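Local coordinates for zinc-binding protein TroA (Treponema pallidum, PDB 1K0F) that binds zinc with high affinity in the periplasm and delivers it to the membrane permease of an ABC transporter for import, at residues 164-168 / 169-173. Numbering follows the deposited sequence.
Sequences LVTAH and DAFGY
The methyl group of A170 lies over one face of the H168 imidazole. A170 CB sits 3.1 Å above the ring plane of H168, displaced from the ring centre. A170 CB makes a CH-pi contact, 3.5 Å from the H168 ring centroid, and lies 3.2 Å from H168 CE1. The backbone turns sharply between these two residues. A170 N donates to H168 O at 2.6 Å in an inverse gamma turn centred on D169. The bond is bent, with an N-H...O angle of 130°, and the donor is tilted 31° from the carbonyl plane. F171 then folds back toward the strand. The T166 side chain runs roughly perpendicular to that of F171, with T166 OG1 3.5 Å from F171 CD1. L164 adds an apolar contact, L164 CD2 to F171 CG at 4.3 Å. CG of F171 is anti to its carbonyl carbon and beside its backbone N (chi1 -64°), which directs the ring toward L164 and T166.

The turn links strand 163-166 to helix 172-178 in a beta-alpha-beta unit that continues to strand 181-184. F171 is the N-cap residue of the helix. H168 is a zinc ligand, here in the metal-free protein, together with H37, H102 and D248. Its NE2 makes a weak hydrogen bond to D248 OD1. On the other ring nitrogen, ND1 is hydrogen-bonded to E217 OE2, a second-shell carboxylate that would fix the ring's rotation. Farther out, F171 stacks on F105.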
loop_
_atom_site.group_PDB
_atom_site.type_symbol
_atom_site.label_atom_id
_atom_site.label_comp_id
_atom_site.label_asym_id
_atom_site.label_seq_id
_atom_site.Cartn_x
_atom_site.Cartn_y
_atom_site.Cartn_z
ATOM N N LEU A 164 -1.449 15.873 -5.391
ATOM C CA LEU A 164 -0.304 15.201 -4.783
ATOM C C LEU A 164 0.626 14.522 -5.781
ATOM O O LEU A 164 0.201 13.732 -6.623
ATOM C CB LEU A 164 -0.780 14.177 -3.743
ATOM C CG LEU A 164 0.162 13.032 -3.346
ATOM C CD1 LEU A 164 1.105 13.462 -2.227
ATOM C CD2 LEU A 164 -0.684 11.850 -2.901
ATOM N N VAL A 165 1.905 14.848 -5.680
ATOM C CA VAL A 165 2.907 14.254 -6.546
ATOM C C VAL A 165 3.813 13.468 -5.608
ATOM O O VAL A 165 4.323 14.004 -4.622
ATOM C CB VAL A 165 3.712 15.334 -7.307
ATOM C CG1 VAL A 165 4.827 14.681 -8.105
ATOM C CG2 VAL A 165 2.793 16.111 -8.239
ATOM N N THR A 166 3.999 12.190 -5.909
ATOM C CA THR A 166 4.813 11.325 -5.070
ATOM C C THR A 166 5.832 10.507 -5.852
ATOM O O THR A 166 5.891 10.576 -7.078
ATOM C CB THR A 166 3.917 10.355 -4.307
ATOM O OG1 THR A 166 2.879 9.900 -5.181
ATOM C CG2 THR A 166 3.293 11.042 -3.096
ATOM N N ALA A 167 6.622 9.725 -5.120
ATOM C CA ALA A 167 7.656 8.862 -5.694
ATOM C C ALA A 167 7.178 8.031 -6.899
ATOM O O ALA A 167 7.806 8.068 -7.961
ATOM C CB ALA A 167 8.209 7.942 -4.610
ATOM N N HIS A 168 6.092 7.270 -6.727
ATOM C CA HIS A 168 5.536 6.457 -7.814
ATOM C C HIS A 168 3.997 6.408 -7.816
ATOM O O HIS A 168 3.367 6.719 -6.810
ATOM C CB HIS A 168 6.161 5.036 -7.810
ATOM C CG HIS A 168 5.519 4.061 -6.869
ATOM N ND1 HIS A 168 5.452 4.267 -5.509
ATOM C CD2 HIS A 168 4.988 2.833 -7.087
ATOM C CE1 HIS A 168 4.908 3.211 -4.928
ATOM N NE2 HIS A 168 4.620 2.327 -5.862
ATOM N N ASP A 169 3.409 6.039 -8.956
ATOM C CA ASP A 169 1.950 5.968 -9.148
ATOM C C ASP A 169 1.275 4.943 -8.252
ATOM O O ASP A 169 0.738 3.941 -8.733
ATOM C CB ASP A 169 1.636 5.628 -10.615
ATOM C CG ASP A 169 0.615 6.575 -11.239
ATOM O OD1 ASP A 169 0.147 7.501 -10.532
ATOM O OD2 ASP A 169 0.286 6.381 -12.437
ATOM N N ALA A 170 1.268 5.219 -6.956
ATOM C CA ALA A 170 0.688 4.304 -5.993
ATOM C C ALA A 170 -0.447 4.906 -5.183
ATOM O O ALA A 170 -0.664 4.510 -4.047
ATOM C CB ALA A 170 1.775 3.800 -5.055
ATOM N N PHE A 171 -1.179 5.851 -5.747
ATOM C CA PHE A 171 -2.269 6.441 -4.990
ATOM C C PHE A 171 -3.485 6.696 -5.846
ATOM O O PHE A 171 -4.330 7.511 -5.503
ATOM C CB PHE A 171 -1.814 7.739 -4.325
ATOM C CG PHE A 171 -0.727 7.547 -3.302
ATOM C CD1 PHE A 171 0.611 7.636 -3.669
ATOM C CD2 PHE A 171 -1.038 7.294 -1.975
ATOM C CE1 PHE A 171 1.626 7.475 -2.729
ATOM C CE2 PHE A 171 -0.026 7.131 -1.022
ATOM C CZ PHE A 171 1.307 7.222 -1.401
ATOM N N GLY A 172 -3.570 5.993 -6.968
ATOM C CA GLY A 172 -4.708 6.154 -7.855
ATOM C C GLY A 172 -6.041 6.046 -7.122
ATOM O O GLY A 172 -6.894 6.934 -7.248
ATOM N N TYR A 173 -6.229 4.961 -6.367
ATOM C CA TYR A 173 -7.466 4.771 -5.611
ATOM C C TYR A 173 -7.549 5.836 -4.529
ATOM O O TYR A 173 -8.631 6.294 -4.177
ATOM C CB TYR A 173 -7.505 3.395 -4.960
ATOM C CG TYR A 173 -7.508 2.245 -5.932
ATOM C CD1 TYR A 173 -8.599 1.386 -6.025
ATOM C CD2 TYR A 173 -6.387 1.962 -6.701
ATOM C CE1 TYR A 173 -8.562 0.265 -6.850
ATOM C CE2 TYR A 173 -6.345 0.848 -7.521
ATOM C CZ TYR A 173 -7.424 0.005 -7.594
ATOM O OH TYR A 173 -7.344 -1.110 -8.395
#